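Local coordinates for protein F420-dependent methylenetetrahydromethanopterin dehydrogenase (Methanopyrus kandleri, PDB 1QV9) that catalyses the reversible, coenzyme F420-dependent reduction of methenyl-tetrahydromethanopterin to methylene-tetrahydromethanopterin, a step of methanogenesis from carbon dioxide, and works as a homohexamer built as a trimer of dimers, at residues A[146-151]-A[248-252]; A[120-124]-A[210-214]; A[154-158]-A[262-266]. All blocks are in the same frame, centred on the assembly; numbering follows the deposited sequence. Where two conformers were deposited one is given.

From the N terminus, the chain first lays down most of the parallel sheet, then leaves strand 115-119 into the loop 120-124, which waits for helix 197-223 to close interaction 2. Helix 134-150 follows and meets helix 227-257 in interaction 1; helix 153-169 comes next and receives the tail 262-266 in interaction 3. The first halves all come before the second halves, in the order 2, 1, 3, and each pair of contacts crosses; none nests. Interactions 1 and 2 touch through packing, 1 and 3 by packing and a probable backbone hydrogen bond between Leu148 and Phe154, while 2 and 3 stay about 6 Å apart at their nearest atoms. Together they tie alpha/beta domain, helix bundle and C-terminal tail.

Interaction 1 of 3, residues A[146-151]-A[248-252]; sequences KVLAAT and ADEAR
Ala150 and Ala248 meet methyl to methyl, CB to CB at 3.8 Å, where the C-terminal part of helix 134-150 comes up to helix 227-257. The Ala248 methyl also rests against CA of Val147 and against CG2 of Thr151 at 4.0 Å. That threonine methyl is presented to it because OG1 turns back between the backbone N and the carbonyl carbon (chi1 61°), where it bonds to Val147 O at 2.7 Å. The same carbonyl oxygen accepts from Thr151 N on the opposite face of its plane, so two bonds from one residue grip it.

Beside this alanine pair Lys146 reaches across to Asp249. Its chain bends at chi2 (54°) and brings CE to 3.7 Å from CA of Asp249, the two side chains crossing at a slant. Their salt bridge, Lys146 NZ to Asp249 OD1, is long at 3.8 Å, and the aspartate's stronger partner is Arg242 of the second subunit.

The two segment axes pass 9.2 Å apart with their directions 29° from parallel, and small residues let the backbones close to 5.5 Å between the CA atoms of Ala150 and Ala248. The packing is consistent with the helix bundle of this enzyme and joins the helix that follows the fifth sheet strand to the long last helix 227-257.

Arg252, extended from CG to NE, passes the end of Lys146 and carries its guanidinium beyond the alanines; the two cations lie near each other, their charges probably offset by Asp249 and by Glu136 of the second subunit. A water at the guanidinium edge, in its plane, accepts from Arg252 NH2 at 3.0 Å and donates to Ala150 O. Arg252 NH1 makes the salt bridge to that glutamate, and Ile139 of the same subunit packs on Lys146, Ala150 and Arg252.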
loop_
_atom_site.group_PDB
_atom_site.type_symbol
_atom_site.label_atom_id
_atom_site.label_comp_id
_atom_site.label_asym_id
_atom_site.label_seq_id
_atom_site.Cartn_x
_atom_site.Cartn_y
_atom_site.Cartn_z
ATOM N N LYS A 146 -14.971 9.908 3.894
ATOM C CA LYS A 146 -13.900 9.325 4.715
ATOM C C LYS A 146 -13.038 10.456 5.305
ATOM O O LYS A 146 -12.651 10.433 6.478
ATOM C CB LYS A 146 -13.040 8.378 3.849
ATOM C CG LYS A 146 -11.793 7.838 4.499
ATOM C CD LYS A 146 -12.094 7.162 5.814
ATOM C CE LYS A 146 -10.842 6.509 6.363
ATOM N NZ LYS A 146 -11.050 5.898 7.682
ATOM N N VAL A 147 -12.704 11.448 4.478
ATOM C CA VAL A 147 -11.907 12.559 4.986
ATOM C C VAL A 147 -12.626 13.291 6.116
ATOM O O VAL A 147 -12.049 13.488 7.195
ATOM C CB VAL A 147 -11.603 13.556 3.833
ATOM C CG1 VAL A 147 -10.985 14.883 4.407
ATOM C CG2 VAL A 147 -10.657 12.909 2.841
ATOM N N LEU A 148 -13.870 13.686 5.888
ATOM C CA LEU A 148 -14.589 14.460 6.915
ATOM C C LEU A 148 -14.814 13.664 8.201
ATOM O O LEU A 148 -14.817 14.235 9.309
ATOM C CB LEU A 148 -15.916 14.994 6.347
ATOM C CG LEU A 148 -15.708 15.909 5.129
ATOM C CD1 LEU A 148 -17.042 16.377 4.632
ATOM C CD2 LEU A 148 -14.863 17.138 5.529
ATOM N N ALA A 149 -14.962 12.355 8.076
ATOM C CA ALA A 149 -15.192 11.529 9.265
ATOM C C ALA A 149 -13.902 11.248 10.002
ATOM O O ALA A 149 -13.774 11.608 11.179
ATOM C CB ALA A 149 -15.875 10.208 8.843
ATOM N N ALA A 150 -12.928 10.634 9.337
ATOM C CA ALA A 150 -11.688 10.238 9.997
ATOM C C ALA A 150 -10.799 11.372 10.492
ATOM O O ALA A 150 -9.964 11.159 11.359
ATOM C CB ALA A 150 -10.908 9.242 9.102
ATOM N N THR A 151 -10.952 12.572 9.927
ATOM C CA THR A 151 -10.141 13.705 10.427
ATOM C C THR A 151 -10.796 14.314 11.662
ATOM O O THR A 151 -10.154 15.111 12.374
ATOM C CB THR A 151 -10.009 14.816 9.372
ATOM O OG1 THR A 151 -11.314 15.306 9.053
ATOM C CG2 THR A 151 -9.249 14.279 8.132
ATOM N N ALA A 248 -6.321 10.352 5.699
ATOM C CA ALA A 248 -7.259 10.261 6.819
ATOM C C ALA A 248 -7.270 8.811 7.302
ATOM O O ALA A 248 -7.338 8.545 8.536
ATOM C CB ALA A 248 -8.648 10.717 6.383
ATOM N N ASP A 249 -7.253 7.854 6.379
ATOM C CA ASP A 249 -7.209 6.422 6.767
ATOM C C ASP A 249 -5.919 6.137 7.567
ATOM O O ASP A 249 -5.944 5.434 8.583
ATOM C CB ASP A 249 -7.214 5.513 5.517
ATOM C CG ASP A 249 -7.255 4.021 5.881
ATOM O OD1 ASP A 249 -8.358 3.592 6.252
ATOM O OD2 ASP A 249 -6.220 3.328 5.809
ATOM N N GLU A 250 -4.787 6.674 7.120
ATOM C CA GLU A 250 -3.527 6.466 7.828
ATOM C C GLU A 250 -3.598 7.026 9.247
ATOM O O GLU A 250 -3.043 6.426 10.182
ATOM C CB GLU A 250 -2.362 7.163 7.107
ATOM C CG GLU A 250 -1.901 6.456 5.892
ATOM C CD GLU A 250 -0.587 7.036 5.325
ATOM O OE1 GLU A 250 0.034 7.949 5.929
ATOM O OE2 GLU A 250 -0.180 6.550 4.261
ATOM N N ALA A 251 -4.249 8.167 9.416
ATOM C CA ALA A 251 -4.353 8.769 10.745
ATOM C C ALA A 251 -5.151 7.838 11.624
ATOM O O ALA A 251 -4.766 7.577 12.785
ATOM C CB ALA A 251 -5.054 10.131 10.662
ATOM N N ARG A 252 -6.262 7.320 11.101
ATOM C CA ARG A 252 -7.077 6.451 11.949
ATOM C C ARG A 252 -6.310 5.174 12.300
ATOM O O ARG A 252 -6.419 4.691 13.474
ATOM C CB ARG A 252 -8.384 6.130 11.270
ATOM C CG ARG A 252 -9.365 5.379 12.196
ATOM C CD ARG A 252 -10.708 5.703 11.762
ATOM N NE ARG A 252 -11.799 5.184 12.602
ATOM C CZ ARG A 252 -12.402 5.849 13.582
ATOM N NH1 ARG A 252 -13.415 5.262 14.205
ATOM N NH2 ARG A 252 -12.059 7.079 13.953
HETATM O O HOH W 1 -9.759 8.794 12.956
#

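Interaction 2 of 3, residues A[120-124]-A[210-214]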
loop_
_atom_site.group_PDB
_atom_site.type_symbol
_atom_site.label_atom_id
_atom_site.label_comp_id
_atom_site.label_asym_id
_atom_site.label_seq_id
_atom_site.Cartn_x
_atom_site.Cartn_y
_atom_site.Cartn_z
ATOM N N LYS A 120 -14.768 24.318 5.009
ATOM C CA LYS A 120 -13.905 24.601 3.858
ATOM C C LYS A 120 -13.404 23.356 3.121
ATOM O O LYS A 120 -13.285 23.342 1.911
ATOM C CB LYS A 120 -12.743 25.541 4.262
ATOM C CG LYS A 120 -13.271 26.824 4.879
ATOM C CD LYS A 120 -12.179 27.872 5.174
ATOM C CE LYS A 120 -11.805 28.600 3.899
ATOM N NZ LYS A 120 -10.783 29.664 4.151
ATOM N N PRO A 121 -13.123 22.268 3.854
ATOM C CA PRO A 121 -12.661 21.098 3.091
ATOM C C PRO A 121 -13.765 20.331 2.318
ATOM O O PRO A 121 -13.448 19.359 1.605
ATOM C CB PRO A 121 -12.004 20.191 4.130
ATOM C CG PRO A 121 -12.288 20.810 5.478
ATOM C CD PRO A 121 -12.720 22.225 5.270
ATOM N N ASP A 122 -15.024 20.758 2.444
ATOM C CA ASP A 122 -16.148 20.091 1.749
ATOM C C ASP A 122 -16.153 20.675 0.355
ATOM O O ASP A 122 -17.006 21.499 -0.004
ATOM C CB ASP A 122 -17.452 20.421 2.480
ATOM C CG ASP A 122 -18.511 19.367 2.301
ATOM O OD1 ASP A 122 -18.575 18.792 1.190
ATOM O OD2 ASP A 122 -19.303 19.134 3.257
ATOM N N ALA A 123 -15.212 20.193 -0.437
ATOM C CA ALA A 123 -14.945 20.737 -1.767
ATOM C C ALA A 123 -15.837 20.348 -2.927
ATOM O O ALA A 123 -16.259 19.213 -3.052
ATOM C CB ALA A 123 -13.497 20.384 -2.124
HETATM N N MSE A 124 -16.153 21.313 -3.783
HETATM C CA MSE A 124 -16.969 21.027 -4.962
HETATM C C MSE A 124 -16.220 20.016 -5.841
HETATM O O MSE A 124 -14.998 20.085 -6.002
HETATM C CB MSE A 124 -17.217 22.313 -5.754
HETATM C CG MSE A 124 -18.162 22.139 -6.930
HETATM SE SE MSE A 124 -18.224 23.766 -7.988
HETATM C CE MSE A 124 -16.935 23.289 -9.341
ATOM N N ALA A 210 -7.967 18.520 0.766
ATOM C CA ALA A 210 -9.376 18.594 0.462
ATOM C C ALA A 210 -9.794 20.041 0.196
ATOM O O ALA A 210 -10.529 20.287 -0.736
ATOM C CB ALA A 210 -10.210 17.978 1.637
ATOM N N GLU A 211 -9.345 20.985 1.028
ATOM C CA GLU A 211 -9.718 22.378 0.783
ATOM C C GLU A 211 -9.165 22.823 -0.581
ATOM O O GLU A 211 -9.865 23.516 -1.354
ATOM C CB GLU A 211 -9.178 23.272 1.912
ATOM C CG GLU A 211 -9.550 24.746 1.713
ATOM C CD GLU A 211 -9.093 25.631 2.855
ATOM O OE1 GLU A 211 -9.105 26.877 2.691
ATOM O OE2 GLU A 211 -8.732 25.086 3.909
ATOM N N ASN A 212 -7.947 22.390 -0.907
ATOM C CA ASN A 212 -7.319 22.776 -2.195
ATOM C C ASN A 212 -7.995 22.189 -3.430
ATOM O O ASN A 212 -7.884 22.713 -4.541
ATOM C CB ASN A 212 -5.834 22.409 -2.210
ATOM C CG ASN A 212 -5.014 23.132 -1.105
ATOM O OD1 ASN A 212 -5.365 24.224 -0.646
ATOM N ND2 ASN A 212 -3.924 22.514 -0.703
ATOM N N VAL A 213 -8.713 21.072 -3.271
ATOM C CA VAL A 213 -9.418 20.464 -4.383
ATOM C C VAL A 213 -10.448 21.433 -4.966
ATOM O O VAL A 213 -10.658 21.460 -6.182
ATOM C CB VAL A 213 -10.141 19.172 -3.877
ATOM C CG1 VAL A 213 -11.226 18.727 -4.840
ATOM C CG2 VAL A 213 -9.097 18.084 -3.732
ATOM N N ALA A 214 -11.076 22.234 -4.114
ATOM C CA ALA A 214 -12.102 23.148 -4.610
ATOM C C ALA A 214 -11.584 24.103 -5.671
ATOM O O ALA A 214 -12.269 24.349 -6.676
ATOM C CB ALA A 214 -12.712 23.917 -3.463
HETATM O O HOH W 2 -8.549 27.982 5.113
HETATM O O HOH W 3 -12.040 25.228 -0.300
#
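Ala123 pushes its methyl into the surface of helix 197-223, with CB 3.3 Å from Ala210 O and 3.9 Å from the methyl of Ala214. Val213 adds CG1 to the same small seat. One turn back along the helix, Pro121 lays its ring CB against CB of Ala210 at 3.8 Å, while its carbonyl oxygen also faces that methyl.

At the polar end, Lys120 and Glu211 run side by side, pointing the same way. Glu211 is fully stretched, CG anti to the backbone N (chi1 -180°), and its carboxylate lies along the aliphatic part of the lysine; the bend of Lys120 at chi3 (79°) then brings NZ to 3.6 Å from Glu211 OE1 in a salt bridge. A water that accepts from Lys120 NZ also lies 2.7 Å from Glu211 OE1 and probably bridges the pair. A second water donates to both Lys120 O and Glu211 O, linking the two backbones.

Further out, Lys120 bonds by its backbone to Ile183 of strand 180-183, and Asp122, the centre of an inverse gamma turn, points away from the helix and accepts from the backbone N atoms of Gly15 and Thr16 through its two carboxylate oxygens. Ala123 O accepts from Tyr140, and Ser217 bonds to Met124 O, while Met241 of helix 227-257 packs on both Ala123 and Ala210.

The loop leaves the C-terminal end of a strand in a parallel alpha/beta sheet, and here it joins that domain to the helix bundle.

Interaction 3 of 3, residues A[154-158]-A[262-266]; sequences FRVVQ and LRTPH
The tail 262-266 runs extended past helix 153-169; the nearest CA atoms, of Arg155 and Thr264, are 8.3 Å apart, so long side chains from the helix span the gap. Arg155 and Gln158, one turn apart, both reach for Thr264 and take different atoms of it.

Arg155 bends at chi3, which swings its guanidinium beside the tail. There Arg155 NH2 donates to Thr264 OG1 at 2.8 Å; the hydroxyl sits at the edge of the group, close to its plane, although the bond itself is bent at 143°. Leu262 lies over one face, with its CG 3.9 Å from Arg155 CZ and CD2 at 3.5 Å from Arg155 NE. The guanidinium is also pinned by Glu193, which pairs with NE, and by Asp133 of the second subunit, which pairs with NH2. With an alanine here, Glu193 would probably lose its charged mate at NE, Asp133 of the second subunit would keep Thr264 N but lose this cation, the hydroxyl of Thr264 would lose a donor, and a gap would open against Leu262.

What is being joined here is the C-terminal tail and a helix of the alpha/beta domain, at a place where the second subunit packs as well: its Asp133 also accepts from Thr264 N, and its Pro134 packs on Gln158.

Gln158, extended beyond CG, sends NE2 to Thr264 O at 3.2 Å. This bond is straighter, at 166°, arrives nearly along the C=O axis and stays near the amide plane. His266 approaches from the opposite direction, its CE1 3.3 Å from Gln158 NE2 and its ring turned 57° from the amide. The imidazole is held in that attitude by Glu26 at ND1 and by Asp162 OD1 at NE2, an oxygen that also takes a weak bond from Gln158 NE2.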
loop_
_atom_site.group_PDB
_atom_site.type_symbol
_atom_site.label_atom_id
_atom_site.label_comp_id
_atom_site.label_asym_id
_atom_site.label_seq_id
_atom_site.Cartn_x
_atom_site.Cartn_y
_atom_site.Cartn_z
ATOM N N PHE A 154 -16.515 15.710 11.270
ATOM C CA PHE A 154 -17.906 15.394 11.582
ATOM C C PHE A 154 -18.153 15.431 13.099
ATOM O O PHE A 154 -19.305 15.631 13.500
ATOM C CB PHE A 154 -18.301 14.006 11.014
ATOM C CG PHE A 154 -18.620 14.006 9.527
ATOM C CD1 PHE A 154 -18.582 12.819 8.822
ATOM C CD2 PHE A 154 -18.950 15.167 8.864
ATOM C CE1 PHE A 154 -18.877 12.779 7.459
ATOM C CE2 PHE A 154 -19.243 15.131 7.476
ATOM C CZ PHE A 154 -19.203 13.936 6.804
ATOM N N ARG A 155 -17.117 15.213 13.902
ATOM C CA ARG A 155 -17.335 15.270 15.349
ATOM C C ARG A 155 -17.570 16.723 15.750
ATOM O O ARG A 155 -18.310 16.997 16.694
ATOM C CB ARG A 155 -16.160 14.678 16.151
ATOM C CG ARG A 155 -16.631 14.072 17.500
ATOM C CD ARG A 155 -15.505 13.552 18.326
ATOM N NE ARG A 155 -14.648 12.579 17.652
ATOM C CZ ARG A 155 -14.957 11.305 17.462
ATOM N NH1 ARG A 155 -14.110 10.519 16.840
ATOM N NH2 ARG A 155 -16.096 10.824 17.910
ATOM N N VAL A 156 -16.941 17.677 15.066
ATOM C CA VAL A 156 -17.174 19.087 15.376
ATOM C C VAL A 156 -18.654 19.428 15.087
ATOM O O VAL A 156 -19.322 20.159 15.834
ATOM C CB VAL A 156 -16.296 20.005 14.490
ATOM C CG1 VAL A 156 -16.568 21.458 14.796
ATOM C CG2 VAL A 156 -14.805 19.691 14.732
ATOM N N VAL A 157 -19.156 18.928 13.951
ATOM C CA VAL A 157 -20.552 19.170 13.581
ATOM C C VAL A 157 -21.495 18.512 14.565
ATOM O O VAL A 157 -22.485 19.131 14.954
ATOM C CB VAL A 157 -20.800 18.659 12.104
ATOM C CG1 VAL A 157 -22.235 18.864 11.666
ATOM C CG2 VAL A 157 -19.871 19.386 11.160
ATOM N N GLN A 158 -21.190 17.277 14.953
ATOM C CA GLN A 158 -21.995 16.529 15.914
ATOM C C GLN A 158 -22.072 17.351 17.196
ATOM O O GLN A 158 -23.170 17.549 17.732
ATOM C CB GLN A 158 -21.353 15.169 16.215
ATOM C CG GLN A 158 -22.094 14.337 17.285
ATOM C CD GLN A 158 -21.265 13.224 17.947
ATOM O OE1 GLN A 158 -20.195 12.827 17.467
ATOM N NE2 GLN A 158 -21.789 12.687 19.067
ATOM N N LEU A 262 -10.822 7.601 19.463
ATOM C CA LEU A 262 -11.902 8.272 20.156
ATOM C C LEU A 262 -13.263 7.872 19.587
ATOM O O LEU A 262 -13.475 7.883 18.344
ATOM C CB LEU A 262 -11.754 9.794 20.036
ATOM C CG LEU A 262 -12.851 10.638 20.682
ATOM C CD1 LEU A 262 -12.783 10.426 22.213
ATOM C CD2 LEU A 262 -12.592 12.119 20.385
ATOM N N ARG A 263 -14.188 7.506 20.477
ATOM C CA ARG A 263 -15.555 7.212 20.070
ATOM C C ARG A 263 -16.473 7.990 21.014
ATOM O O ARG A 263 -16.260 7.989 22.238
ATOM C CB ARG A 263 -15.866 5.727 20.118
ATOM C CG ARG A 263 -14.926 4.885 19.294
ATOM C CD ARG A 263 -15.277 3.369 19.337
ATOM N NE ARG A 263 -14.177 2.670 18.687
ATOM C CZ ARG A 263 -14.070 2.423 17.381
ATOM N NH1 ARG A 263 -12.964 1.843 16.934
ATOM N NH2 ARG A 263 -15.077 2.665 16.554
ATOM N N THR A 264 -17.458 8.682 20.458
ATOM C CA THR A 264 -18.381 9.508 21.238
ATOM C C THR A 264 -19.817 9.211 20.835
ATOM O O THR A 264 -20.486 10.022 20.193
ATOM C CB THR A 264 -18.082 11.041 21.080
ATOM O OG1 THR A 264 -18.132 11.436 19.682
ATOM C CG2 THR A 264 -16.725 11.368 21.661
ATOM N N PRO A 265 -20.316 8.015 21.211
ATOM C CA PRO A 265 -21.680 7.597 20.891
ATOM C C PRO A 265 -22.717 8.235 21.787
ATOM O O PRO A 265 -22.400 8.695 22.895
ATOM C CB PRO A 265 -21.645 6.089 21.102
ATOM C CG PRO A 265 -20.713 5.993 22.319
ATOM C CD PRO A 265 -19.604 6.980 21.988
ATOM N N HIS A 266 -23.945 8.285 21.287
ATOM C CA HIS A 266 -25.068 8.802 22.067
ATOM C C HIS A 266 -25.708 7.696 22.907
ATOM O O HIS A 266 -25.832 6.567 22.456
ATOM C CB HIS A 266 -26.153 9.356 21.131
ATOM C CG HIS A 266 -25.738 10.587 20.401
ATOM N ND1 HIS A 266 -25.289 10.546 19.097
ATOM C CD2 HIS A 266 -25.685 11.881 20.782
ATOM C CE1 HIS A 266 -24.981 11.769 18.704
ATOM N NE2 HIS A 266 -25.213 12.601 19.707
#